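Local coordinates for mandelate racemase/muconate lactonizing enzyme (Jannaschia sp., PDB 4J3Z), which probably catalyses abstraction of a proton next to a carboxylate group, as its metal-dependent relatives of the enolase superfamily do, although its substrate is not established, at residues D124-Y129 with L332-I337; E317-V322 with G348-E353; P244-V249 with T270-H275. All coordinates share one frame; numbering follows the deposited sequence.

Contact 1: residues D124-Y129 with L332-I337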
ATOM      1  N   ASP D 124      24.684  31.439  10.425  1.00 35.33           N
ATOM      2  CA  ASP D 124      25.766  32.264  10.988  1.00 36.23           C
ATOM      3  C   ASP D 124      26.377  31.584  12.205  1.00 34.01           C
ATOM      4  O   ASP D 124      27.588  31.578  12.396  1.00 34.12           O
ATOM      5  CB  ASP D 124      25.245  33.648  11.384  1.00 37.23           C
ATOM      6  CG  ASP D 124      25.419  34.681  10.286  1.00 41.21           C
ATOM      7  OD1 ASP D 124      25.619  34.288   9.115  1.00 41.07           O
ATOM      8  OD2 ASP D 124      25.358  35.896  10.599  1.00 42.59           O
ATOM      9  N   ARG D 125      25.501  31.035  13.030  1.00 33.02           N
ATOM     10  CA  ARG D 125      25.877  30.256  14.190  1.00 32.20           C
ATOM     11  C   ARG D 125      25.088  28.952  14.117  1.00 29.99           C
ATOM     12  O   ARG D 125      23.974  28.917  13.581  1.00 28.27           O
ATOM     13  CB  ARG D 125      25.540  31.000  15.491  1.00 31.48           C
ATOM     14  CG  ARG D 125      26.558  32.048  15.934  1.00 31.75           C
ATOM     15  CD  ARG D 125      26.431  32.365  17.431  1.00 31.01           C
ATOM     16  NE  ARG D 125      25.031  32.426  17.848  1.00 32.12           N
ATOM     17  CZ  ARG D 125      24.591  32.310  19.100  1.00 34.35           C
ATOM     18  NH1 ARG D 125      23.285  32.367  19.339  1.00 34.76           N
ATOM     19  NH2 ARG D 125      25.440  32.134  20.115  1.00 34.06           N
ATOM     20  N   ILE D 126      25.669  27.900  14.684  1.00 29.02           N
ATOM     21  CA  ILE D 126      25.115  26.554  14.609  1.00 27.00           C
ATOM     22  C   ILE D 126      24.815  26.015  16.001  1.00 25.56           C
ATOM     23  O   ILE D 126      25.655  26.105  16.906  1.00 25.15           O
ATOM     24  CB  ILE D 126      26.061  25.637  13.792  1.00 26.68           C
ATOM     25  CG1 ILE D 126      25.610  25.591  12.332  1.00 26.53           C
ATOM     26  CG2 ILE D 126      26.161  24.236  14.365  1.00 26.96           C
ATOM     27  CD1 ILE D 126      26.118  26.744  11.501  1.00 26.85           C
ATOM     28  N   ARG D 127      23.605  25.479  16.167  1.00 24.69           N
ATOM     29  CA  ARG D 127      23.147  24.977  17.457  1.00 23.91           C
ATOM     30  C   ARG D 127      23.888  23.703  17.797  1.00 24.73           C
ATOM     31  O   ARG D 127      24.110  22.855  16.923  1.00 26.87           O
ATOM     32  CB  ARG D 127      21.637  24.743  17.454  1.00 24.07           C
ATOM     33  CG  ARG D 127      21.028  24.563  18.841  1.00 24.44           C
ATOM     34  CD  ARG D 127      19.516  24.453  18.762  1.00 24.68           C
ATOM     35  NE  ARG D 127      18.952  23.688  19.868  1.00 24.39           N
ATOM     36  CZ  ARG D 127      17.741  23.140  19.853  1.00 25.12           C
ATOM     37  NH1 ARG D 127      16.964  23.265  18.780  1.00 24.84           N
ATOM     38  NH2 ARG D 127      17.307  22.456  20.909  1.00 25.64           N
ATOM     39  N   ALA D 128      24.289  23.587  19.061  1.00 23.75           N
ATOM     40  CA  ALA D 128      25.110  22.473  19.532  1.00 23.13           C
ATOM     41  C   ALA D 128      24.546  21.839  20.799  1.00 24.01           C
ATOM     42  O   ALA D 128      23.951  22.523  21.640  1.00 23.35           O
ATOM     43  CB  ALA D 128      26.533  22.950  19.779  1.00 22.35           C
ATOM     44  N   TYR D 129      24.738  20.531  20.936  1.00 25.04           N
ATOM     45  CA  TYR D 129      24.451  19.851  22.200  1.00 25.84           C
ATOM     46  C   TYR D 129      25.658  19.066  22.693  1.00 27.28           C
ATOM     47  O   TYR D 129      26.728  19.134  22.098  1.00 28.32           O
ATOM     48  CB  TYR D 129      23.228  18.942  22.079  1.00 26.17           C
ATOM     49  CG  TYR D 129      23.423  17.685  21.237  1.00 26.73           C
ATOM     50  CD1 TYR D 129      23.923  16.508  21.802  1.00 26.57           C
ATOM     51  CD2 TYR D 129      23.079  17.669  19.886  1.00 25.89           C
ATOM     52  CE1 TYR D 129      24.081  15.362  21.041  1.00 26.96           C
ATOM     53  CE2 TYR D 129      23.230  16.528  19.121  1.00 26.40           C
ATOM     54  CZ  TYR D 129      23.727  15.377  19.702  1.00 27.20           C
ATOM     55  OH  TYR D 129      23.885  14.243  18.942  1.00 27.75           O
ATOM     56  N   LEU D 332      19.547  20.716  12.354  1.00 25.26           N
ATOM     57  CA  LEU D 332      19.011  20.866  13.703  1.00 25.85           C
ATOM     58  C   LEU D 332      20.120  21.201  14.717  1.00 27.31           C
ATOM     59  O   LEU D 332      20.058  22.244  15.371  1.00 28.63           O
ATOM     60  CB  LEU D 332      18.215  19.632  14.114  1.00 25.50           C
ATOM     61  CG  LEU D 332      17.647  19.608  15.532  1.00 25.28           C
ATOM     62  CD1 LEU D 332      16.563  20.655  15.744  1.00 24.27           C
ATOM     63  CD2 LEU D 332      17.137  18.212  15.834  1.00 25.04           C
ATOM     64  N   MET D 333      21.126  20.331  14.839  1.00 26.69           N
ATOM     65  CA  MET D 333      22.259  20.568  15.752  1.00 27.17           C
ATOM     66  C   MET D 333      23.423  19.616  15.526  1.00 28.63           C
ATOM     67  O   MET D 333      23.227  18.460  15.144  1.00 28.92           O
ATOM     68  CB  MET D 333      21.824  20.490  17.227  1.00 28.31           C
ATOM     69  CG  MET D 333      21.147  19.185  17.630  1.00 28.63           C
ATOM     70  SD  MET D 333      20.392  19.222  19.266  1.00 28.06           S
ATOM     71  CE  MET D 333      18.761  19.849  18.884  1.00 28.13           C
ATOM     72  N   VAL D 334      24.635  20.119  15.764  1.00 29.24           N
ATOM     73  CA  VAL D 334      25.839  19.292  15.831  1.00 27.83           C
ATOM     74  C   VAL D 334      26.021  18.706  17.238  1.00 26.92           C
ATOM     75  O   VAL D 334      25.843  19.405  18.230  1.00 26.06           O
ATOM     76  CB  VAL D 334      27.118  20.089  15.473  1.00 28.07           C
ATOM     77  CG1 VAL D 334      27.164  20.424  13.989  1.00 27.19           C
ATOM     78  CG2 VAL D 334      27.236  21.354  16.318  1.00 29.51           C
ATOM     79  N   GLU D 335      26.352  17.415  17.303  1.00 27.33           N
ATOM     80  CA  GLU D 335      26.805  16.758  18.535  1.00 26.76           C
ATOM     81  C   GLU D 335      28.209  17.233  18.828  1.00 27.63           C
ATOM     82  O   GLU D 335      29.048  17.267  17.917  1.00 28.33           O
ATOM     83  CB  GLU D 335      26.828  15.242  18.340  1.00 25.82           C
ATOM     84  CG  GLU D 335      27.175  14.418  19.575  1.00 25.76           C
ATOM     85  CD  GLU D 335      26.955  12.925  19.357  1.00 25.86           C
ATOM     86  OE1 GLU D 335      27.260  12.423  18.252  1.00 25.39           O
ATOM     87  OE2 GLU D 335      26.469  12.246  20.286  1.00 25.25           O
ATOM     88  N   ALA D 336      28.480  17.605  20.078  1.00 26.95           N
ATOM     89  CA  ALA D 336      29.822  18.106  20.422  1.00 27.44           C
ATOM     90  C   ALA D 336      30.487  17.331  21.555  1.00 26.94           C
ATOM     91  O   ALA D 336      29.807  16.801  22.424  1.00 28.04           O
ATOM     92  CB  ALA D 336      29.769  19.593  20.752  1.00 27.33           C
ATOM     93  N   ILE D 337      31.778  17.168  21.522  1.00 26.78           N
ATOM     94  CA  ILE D 337      32.524  16.830  22.720  1.00 27.11           C
ATOM     95  C   ILE D 337      33.667  17.823  22.974  1.00 27.69           C
ATOM     96  O   ILE D 337      34.660  17.816  22.302  1.00 27.11           O
ATOM     97  CB  ILE D 337      33.077  15.416  22.706  1.00 26.67           C
ATOM     98  CG1 ILE D 337      32.241  14.506  21.869  1.00 25.47           C
ATOM     99  CG2 ILE D 337      32.998  14.865  24.078  1.00 27.42           C
ATOM    100  CD1 ILE D 337      32.663  13.076  21.876  1.00 24.81           C
TER

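Contact 2: residues E317-V322 with G348-E353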
ATOM      1  N   GLU D 317      36.760  15.279  12.357  1.00 26.82           N
ATOM      2  CA  GLU D 317      35.356  14.980  12.036  1.00 26.12           C
ATOM      3  C   GLU D 317      34.399  16.040  12.606  1.00 27.09           C
ATOM      4  O   GLU D 317      33.365  16.334  11.996  1.00 27.60           O
ATOM      5  CB  GLU D 317      34.953  13.583  12.524  1.00 25.27           C
ATOM      6  CG  GLU D 317      33.569  13.119  12.075  1.00 24.36           C
ATOM      7  CD  GLU D 317      33.175  11.767  12.654  1.00 24.44           C
ATOM      8  OE1 GLU D 317      32.949  11.686  13.878  1.00 24.61           O
ATOM      9  OE2 GLU D 317      33.080  10.777  11.886  1.00 24.11           O
ATOM     10  N   TRP D 318      34.744  16.593  13.774  1.00 26.84           N
ATOM     11  CA  TRP D 318      33.993  17.693  14.391  1.00 26.26           C
ATOM     12  C   TRP D 318      33.967  18.920  13.495  1.00 27.38           C
ATOM     13  O   TRP D 318      32.893  19.443  13.191  1.00 27.57           O
ATOM     14  CB  TRP D 318      34.570  18.043  15.769  1.00 26.70           C
ATOM     15  CG  TRP D 318      34.231  19.443  16.292  1.00 25.88           C
ATOM     16  CD1 TRP D 318      35.110  20.467  16.516  1.00 25.06           C
ATOM     17  CD2 TRP D 318      32.934  19.946  16.649  1.00 24.88           C
ATOM     18  NE1 TRP D 318      34.443  21.572  16.988  1.00 24.74           N
ATOM     19  CE2 TRP D 318      33.108  21.279  17.084  1.00 24.33           C
ATOM     20  CE3 TRP D 318      31.644  19.401  16.639  1.00 25.04           C
ATOM     21  CZ2 TRP D 318      32.045  22.072  17.509  1.00 24.22           C
ATOM     22  CZ3 TRP D 318      30.585  20.191  17.066  1.00 25.18           C
ATOM     23  CH2 TRP D 318      30.793  21.514  17.493  1.00 24.93           C
ATOM     24  N   ALA D 319      35.148  19.370  13.069  1.00 28.19           N
ATOM     25  CA  ALA D 319      35.262  20.467  12.106  1.00 26.96           C
ATOM     26  C   ALA D 319      34.386  20.197  10.890  1.00 27.06           C
ATOM     27  O   ALA D 319      33.475  20.969  10.614  1.00 26.85           O
ATOM     28  CB  ALA D 319      36.708  20.677  11.695  1.00 26.65           C
ATOM     29  N   ALA D 320      34.652  19.082  10.199  1.00 27.26           N
ATOM     30  CA  ALA D 320      33.900  18.653   9.012  1.00 25.88           C
ATOM     31  C   ALA D 320      32.388  18.720   9.209  1.00 26.64           C
ATOM     32  O   ALA D 320      31.678  19.201   8.328  1.00 27.95           O
ATOM     33  CB  ALA D 320      34.323  17.248   8.593  1.00 25.07           C
ATOM     34  N   ASN D 321      31.905  18.238  10.361  1.00 25.96           N
ATOM     35  CA  ASN D 321      30.507  18.425  10.778  1.00 25.12           C
ATOM     36  C   ASN D 321      30.113  19.884  10.775  1.00 24.91           C
ATOM     37  O   ASN D 321      29.054  20.241  10.263  1.00 25.30           O
ATOM     38  CB  ASN D 321      30.273  17.911  12.204  1.00 25.03           C
ATOM     39  CG  ASN D 321      30.526  16.432  12.346  1.00 25.53           C
ATOM     40  OD1 ASN D 321      30.426  15.670  11.376  1.00 26.07           O
ATOM     41  ND2 ASN D 321      30.858  16.010  13.564  1.00 24.86           N
ATOM     42  N   VAL D 322      30.958  20.722  11.373  1.00 24.69           N
ATOM     43  CA  VAL D 322      30.593  22.113  11.612  1.00 24.53           C
ATOM     44  C   VAL D 322      30.384  22.805  10.281  1.00 24.36           C
ATOM     45  O   VAL D 322      29.386  23.495  10.097  1.00 24.78           O
ATOM     46  CB  VAL D 322      31.622  22.843  12.508  1.00 23.65           C
ATOM     47  CG1 VAL D 322      31.583  24.356  12.303  1.00 23.37           C
ATOM     48  CG2 VAL D 322      31.390  22.485  13.965  1.00 22.49           C
ATOM     49  N   GLY D 348      42.769  25.516  15.840  1.00 28.98           N
ATOM     50  CA  GLY D 348      41.733  25.988  14.914  1.00 29.47           C
ATOM     51  C   GLY D 348      40.361  25.374  15.131  1.00 29.11           C
ATOM     52  O   GLY D 348      39.377  25.812  14.539  1.00 29.21           O
ATOM     53  N   ARG D 349      40.295  24.352  15.975  1.00 28.41           N
ATOM     54  CA  ARG D 349      39.043  23.691  16.307  1.00 28.55           C
ATOM     55  C   ARG D 349      37.910  24.697  16.551  1.00 29.68           C
ATOM     56  O   ARG D 349      38.100  25.676  17.277  1.00 30.38           O
ATOM     57  CB  ARG D 349      39.229  22.834  17.554  1.00 28.64           C
ATOM     58  CG  ARG D 349      38.129  21.815  17.791  1.00 29.13           C
ATOM     59  CD  ARG D 349      38.284  21.154  19.150  1.00 28.70           C
ATOM     60  NE  ARG D 349      37.891  22.067  20.215  1.00 28.05           N
ATOM     61  CZ  ARG D 349      36.659  22.156  20.703  1.00 28.91           C
ATOM     62  NH1 ARG D 349      36.394  23.034  21.664  1.00 28.54           N
ATOM     63  NH2 ARG D 349      35.689  21.376  20.220  1.00 28.57           N
ATOM     64  N   PRO D 350      36.733  24.465  15.931  1.00 28.83           N
ATOM     65  CA  PRO D 350      35.571  25.295  16.230  1.00 28.42           C
ATOM     66  C   PRO D 350      35.170  25.140  17.700  1.00 28.86           C
ATOM     67  O   PRO D 350      35.113  24.020  18.217  1.00 28.46           O
ATOM     68  CB  PRO D 350      34.483  24.725  15.313  1.00 28.05           C
ATOM     69  CG  PRO D 350      35.220  23.998  14.233  1.00 27.13           C
ATOM     70  CD  PRO D 350      36.425  23.435  14.919  1.00 27.09           C
ATOM     71  N   ARG D 351      34.913  26.261  18.365  1.00 30.05           N
ATOM     72  CA  ARG D 351      34.563  26.242  19.787  1.00 30.26           C
ATOM     73  C   ARG D 351      33.073  26.473  19.984  1.00 29.09           C
ATOM     74  O   ARG D 351      32.501  27.410  19.422  1.00 29.64           O
ATOM     75  CB  ARG D 351      35.353  27.301  20.562  1.00 31.25           C
ATOM     76  CG  ARG D 351      36.749  27.561  20.029  1.00 33.28           C
ATOM     77  CD  ARG D 351      37.407  28.752  20.709  1.00 35.62           C
ATOM     78  NE  ARG D 351      38.321  28.325  21.768  1.00 37.83           N
ATOM     79  CZ  ARG D 351      39.376  29.025  22.189  1.00 38.54           C
ATOM     80  NH1 ARG D 351      39.664  30.204  21.647  1.00 38.11           N
ATOM     81  NH2 ARG D 351      40.150  28.546  23.157  1.00 37.74           N
ATOM     82  N   VAL D 352      32.438  25.609  20.765  1.00 28.53           N
ATOM     83  CA  VAL D 352      31.080  25.878  21.217  1.00 28.95           C
ATOM     84  C   VAL D 352      31.179  26.992  22.252  1.00 28.86           C
ATOM     85  O   VAL D 352      31.743  26.799  23.327  1.00 28.34           O
ATOM     86  CB  VAL D 352      30.415  24.634  21.829  1.00 29.89           C
ATOM     87  CG1 VAL D 352      29.085  24.995  22.482  1.00 29.76           C
ATOM     88  CG2 VAL D 352      30.238  23.551  20.772  1.00 30.28           C
ATOM     89  N   GLU D 353      30.665  28.167  21.901  1.00 29.56           N
ATOM     90  CA  GLU D 353      30.644  29.299  22.820  1.00 30.82           C
ATOM     91  C   GLU D 353      29.188  29.710  23.048  1.00 32.11           C
ATOM     92  O   GLU D 353      28.480  30.094  22.104  1.00 33.02           O
ATOM     93  CB  GLU D 353      31.513  30.463  22.298  1.00 31.50           C
ATOM     94  CG  GLU D 353      32.958  30.059  21.985  1.00 32.16           C
ATOM     95  CD  GLU D 353      33.967  31.188  22.143  1.00 33.43           C
ATOM     96  OE1 GLU D 353      34.170  31.972  21.188  1.00 32.87           O
ATOM     97  OE2 GLU D 353      34.580  31.282  23.227  1.00 34.88           O
TER

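Contact 3: residues P244-V249 with T270-H275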
ATOM      1  N   PRO D 244      13.713  -1.489   8.136  1.00 23.67           N
ATOM      2  CA  PRO D 244      12.259  -1.622   7.978  1.00 24.09           C
ATOM      3  C   PRO D 244      11.517  -1.638   9.305  1.00 24.50           C
ATOM      4  O   PRO D 244      10.297  -1.599   9.314  1.00 25.72           O
ATOM      5  CB  PRO D 244      12.093  -2.973   7.257  1.00 24.14           C
ATOM      6  CG  PRO D 244      13.408  -3.209   6.583  1.00 24.81           C
ATOM      7  CD  PRO D 244      14.427  -2.623   7.519  1.00 24.36           C
ATOM      8  N   GLY D 245      12.246  -1.703  10.411  1.00 24.28           N
ATOM      9  CA  GLY D 245      11.633  -1.726  11.733  1.00 24.78           C
ATOM     10  C   GLY D 245      11.425  -0.350  12.333  1.00 24.58           C
ATOM     11  O   GLY D 245      10.789  -0.219  13.377  1.00 24.87           O
ATOM     12  N   LEU D 246      11.969   0.675  11.679  1.00 24.25           N
ATOM     13  CA  LEU D 246      11.767   2.054  12.122  1.00 24.66           C
ATOM     14  C   LEU D 246      10.318   2.475  11.977  1.00 26.40           C
ATOM     15  O   LEU D 246       9.779   3.160  12.853  1.00 28.71           O
ATOM     16  CB  LEU D 246      12.667   3.027  11.365  1.00 23.51           C
ATOM     17  CG  LEU D 246      14.153   2.989  11.714  1.00 23.03           C
ATOM     18  CD1 LEU D 246      14.909   4.085  10.991  1.00 23.29           C
ATOM     19  CD2 LEU D 246      14.398   3.045  13.209  1.00 23.19           C
ATOM     20  N   SER D 247       9.706   2.047  10.875  1.00 25.68           N
ATOM     21  CA  SER D 247       8.306   2.326  10.532  1.00 25.48           C
ATOM     22  C   SER D 247       7.304   2.075  11.664  1.00 24.47           C
ATOM     23  O   SER D 247       6.530   2.956  11.988  1.00 24.69           O
ATOM     24  CB  SER D 247       7.912   1.529   9.272  1.00 25.11           C
ATOM     25  OG  SER D 247       6.675   1.966   8.744  1.00 24.40           O
ATOM     26  N   GLU D 248       7.325   0.881  12.254  1.00 24.47           N
ATOM     27  CA  GLU D 248       6.403   0.510  13.346  1.00 24.39           C
ATOM     28  C   GLU D 248       6.630   1.314  14.636  1.00 25.03           C
ATOM     29  O   GLU D 248       5.687   1.580  15.391  1.00 26.15           O
ATOM     30  CB  GLU D 248       6.474  -0.999  13.636  1.00 23.98           C
ATOM     31  CG  GLU D 248       7.836  -1.500  14.116  1.00 24.69           C
ATOM     32  CD  GLU D 248       8.066  -2.986  13.847  1.00 25.67           C
ATOM     33  OE1 GLU D 248       8.796  -3.311  12.881  1.00 25.93           O
ATOM     34  OE2 GLU D 248       7.523  -3.831  14.595  1.00 25.17           O
ATOM     35  N   VAL D 249       7.884   1.681  14.878  1.00 24.21           N
ATOM     36  CA  VAL D 249       8.284   2.445  16.050  1.00 23.83           C
ATOM     37  C   VAL D 249       7.845   3.904  15.886  1.00 25.28           C
ATOM     38  O   VAL D 249       7.250   4.494  16.803  1.00 24.82           O
ATOM     39  CB  VAL D 249       9.819   2.367  16.243  1.00 22.15           C
ATOM     40  CG1 VAL D 249      10.324   3.434  17.201  1.00 21.50           C
ATOM     41  CG2 VAL D 249      10.236   0.978  16.700  1.00 21.65           C
ATOM     42  N   THR D 270      18.572   6.944   2.857  1.00 25.75           N
ATOM     43  CA  THR D 270      17.316   6.938   2.079  1.00 24.71           C
ATOM     44  C   THR D 270      16.309   5.932   2.645  1.00 24.72           C
ATOM     45  O   THR D 270      15.147   6.268   2.895  1.00 24.87           O
ATOM     46  CB  THR D 270      17.590   6.605   0.591  1.00 25.25           C
ATOM     47  OG1 THR D 270      18.404   7.632   0.009  1.00 26.54           O
ATOM     48  CG2 THR D 270      16.296   6.468  -0.210  1.00 24.23           C
ATOM     49  N   GLN D 271      16.767   4.703   2.852  1.00 25.58           N
ATOM     50  CA  GLN D 271      15.942   3.652   3.465  1.00 26.29           C
ATOM     51  C   GLN D 271      15.439   4.010   4.869  1.00 26.56           C
ATOM     52  O   GLN D 271      14.339   3.630   5.245  1.00 27.86           O
ATOM     53  CB  GLN D 271      16.697   2.321   3.473  1.00 26.85           C
ATOM     54  CG  GLN D 271      16.486   1.498   2.205  1.00 27.72           C
ATOM     55  CD  GLN D 271      17.757   0.848   1.679  1.00 29.27           C
ATOM     56  OE1 GLN D 271      18.102   1.016   0.506  1.00 29.92           O
ATOM     57  NE2 GLN D 271      18.461   0.092   2.538  1.00 28.78           N
ATOM     58  N   ALA D 272      16.238   4.738   5.640  1.00 26.87           N
ATOM     59  CA  ALA D 272      15.821   5.188   6.975  1.00 27.35           C
ATOM     60  C   ALA D 272      14.796   6.313   6.863  1.00 27.50           C
ATOM     61  O   ALA D 272      13.947   6.491   7.738  1.00 26.26           O
ATOM     62  CB  ALA D 272      17.021   5.643   7.797  1.00 26.01           C
ATOM     63  N   LEU D 273      14.893   7.079   5.781  1.00 28.80           N
ATOM     64  CA  LEU D 273      13.938   8.148   5.509  1.00 27.99           C
ATOM     65  C   LEU D 273      12.607   7.584   5.025  1.00 28.62           C
ATOM     66  O   LEU D 273      11.542   8.091   5.388  1.00 30.43           O
ATOM     67  CB  LEU D 273      14.514   9.137   4.504  1.00 27.03           C
ATOM     68  CG  LEU D 273      15.612  10.066   5.035  1.00 26.55           C
ATOM     69  CD1 LEU D 273      16.213  10.855   3.886  1.00 26.35           C
ATOM     70  CD2 LEU D 273      15.099  11.006   6.119  1.00 25.28           C
ATOM     71  N   HIS D 274      12.677   6.533   4.216  1.00 27.42           N
ATOM     72  CA  HIS D 274      11.460   5.893   3.735  0.50 27.00           C
ATOM     73  C   HIS D 274      10.724   5.155   4.848  1.00 27.77           C
ATOM     74  O   HIS D 274       9.511   4.912   4.737  1.00 27.73           O
ATOM     75  CB  HIS D 274      11.745   4.966   2.555  0.50 25.84           C
ATOM     76  CG  HIS D 274      11.530   5.613   1.220  0.50 24.59           C
ATOM     77  ND1 HIS D 274      12.416   5.476   0.172  0.50 24.13           N
ATOM     78  CD2 HIS D 274      10.530   6.403   0.766  0.50 23.97           C
ATOM     79  CE1 HIS D 274      11.970   6.156  -0.870  0.50 23.65           C
ATOM     80  NE2 HIS D 274      10.828   6.727  -0.535  0.50 23.87           N
ATOM     81  N   HIS D 275      11.434   4.842   5.934  1.00 26.96           N
ATOM     82  CA  HIS D 275      10.838   4.072   7.012  1.00 25.37           C
ATOM     83  C   HIS D 275      10.464   4.875   8.249  1.00 25.00           C
ATOM     84  O   HIS D 275      10.025   4.302   9.248  1.00 26.42           O
ATOM     85  CB  HIS D 275      11.710   2.859   7.367  1.00 25.17           C
ATOM     86  CG  HIS D 275      11.495   1.681   6.468  1.00 24.61           C
ATOM     87  ND1 HIS D 275      12.494   1.159   5.672  1.00 25.03           N
ATOM     88  CD2 HIS D 275      10.391   0.933   6.227  1.00 24.24           C
ATOM     89  CE1 HIS D 275      12.016   0.133   4.990  1.00 24.83           C
ATOM     90  NE2 HIS D 275      10.743  -0.024   5.306  1.00 24.49           N
TER

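Contact 1: residues D124-Y129 with L332-I337
The Tyr129 ring receives the backbone of Glu335 on one face: Glu335 CA lies 3.8 Å from the centroid of the Tyr129 ring and 21° off its normal, a CH-pi contact displaced toward CE2 and CZ. Glu335 CB continues toward the hydroxyl and comes within 3.2 Å of Tyr129 OH. Met333 meets the same ring obliquely, with Met333 SD 4.3 Å from the centroid of Tyr129, a Met-aromatic contact. The second flat group is the Arg127 guanidinium, one face of which is covered over its centre by Met333 CE, 3.6 Å from Arg127 CZ. Leu332 CD1 approaches this group obliquely. One methionine thus serves both groups: its chi1 of 56° puts CG and SD beside the Tyr129 ring, and the bend at chi3 (88°) turns CE over the Arg127 guanidinium. The guanidinium is further fixed by Asp205, which forms a salt bridge to NH2, and by the Thr163 carbonyl.

Backbone bonds set the parallel register. Val334 N donates to Arg127 O at 3.0 Å, and Tyr129 N donates to Val334 O at 3.1 Å; a weak bond from Ala336 N to Tyr129 O follows. Ala128 is therefore paired with Val334, and Ile126 CG2 packs on Val334 CG2 at 3.6 Å.

This pairing joins the first and last parallel strands of the modified TIM barrel, (beta/alpha)7-beta, of the enolase superfamily, closing the cylinder. Tyr129 and Glu335 share one sheet face with Lys166, which pairs with the Glu335 carboxylate; Leu311 N also binds that carboxylate. Ala128 and Val334 occupy the other, where Trp318 of helix 315-327 packs on Val334. Strand 164-167 flanks 125-131 in parallel, and strand 356-358 also pairs with it, antiparallel.

Contact 2: residues E317-V322 with G348-E353
Ala319 and Pro350 mark the nearest backbone approach, their CA atoms 6.4 Å apart, where a helical turn meets an extended loop. Residues 317-322 have helical torsions throughout, whereas Arg349 to Val352 follow extended ones, which brings Arg349, Pro350 and Val352 to the helix while Arg351 points away.

The polar link is a single hydrogen bond: Trp318 NE1 donates to Pro350 O at 2.8 Å with an N-H...O angle of 156°. The acceptor lies close to the indole plane, while the donor is tilted from the carbonyl plane. Trp318 reaches it with CG anti to the backbone N (chi1 159°), sending the indole out from the helix past the proline ring. Pro350 CD then packs 3.6 Å from Trp318 CD1, and Val322 CG2, one turn on, touches Pro350 CB at 4.0 Å. At the benzo end, Val352 CG2 lies 3.9 Å from Trp318 CH2. Arg349 lays its aliphatic CG 3.5 Å from Trp318 CD1, while its guanidinium is engaged by Glu338 and Glu343. With a leucine in place of Trp318, Pro350 O would probably lose its indole donor and Val352 its packing surface.

Helix 315-327, an outer helix preceding the last barrel strand, 334-336, is thereby packed against the segment after the barrel, which leads into strand 356-358; Val357 of that strand touches Trp318, Pro350 and Val352, and Ala336 lies against both Trp318 and Val352.

Contact 3: residues P244-V249 with T270-H275
Pro244 packs on His275 in a small, partly buried contact on the outer layer of the barrel, where residues leading into and within helix 246-252 meet His275, which follows helix 266-274. The evidence is a CH-pi contact, in which Pro244 CA stands 3.4 Å from the centroid of the His275 ring and only 7° off its normal. Pro244 CB adds a touch at 3.8 Å from His275 NE2, and Ser247 CB meets the ring at its edge, 4.0 Å from His275 CD2. A weak bond from His275 ND1 to Gln271 O, one turn back, may help to set the imidazole's rotation.

The two helices follow successive barrel strands, 233-235 and 257-259, so this is a meeting of neighbouring helices in the repeated beta-alpha order of the (beta/alpha)-barrel. Deeper in, Leu246 CD1 rests 4.1 Å from Ala272 CB, and both residues also touch Thr259 of the strand between them in sequence. Ser247 N and His275 O are 2.8 Å apart, but their angle is too poor for a hydrogen bond. At subunit interfaces, Glu248 forms a salt bridge with Arg278 of a neighbouring subunit, and Gln271 packs on Gln271 of a further one.

How the contacts relate
Contacts 1 and 2 form one continuous region, their centres 9 Å apart. Trp318 CZ3 of contact 2 lies 3.4 Å from Glu335 O of contact 1, and Ala128 CB is 3.9 Å from Val352 CG2. Their segments interleave along the chain, 124-129, 317-322, 332-337, 348-353, so the closing strand pair, helix 315-327 and the loop beyond are tied together. Contact 3 falls between the first two of these in sequence, yet its centre is about 25 Å from that of contact 1 and about 30 Å from that of contact 2. Contacts 1 and 2 thus join the closing strand pair to its outer packing, while contact 3 joins two outer-layer helices across the chain's centre from contact 2.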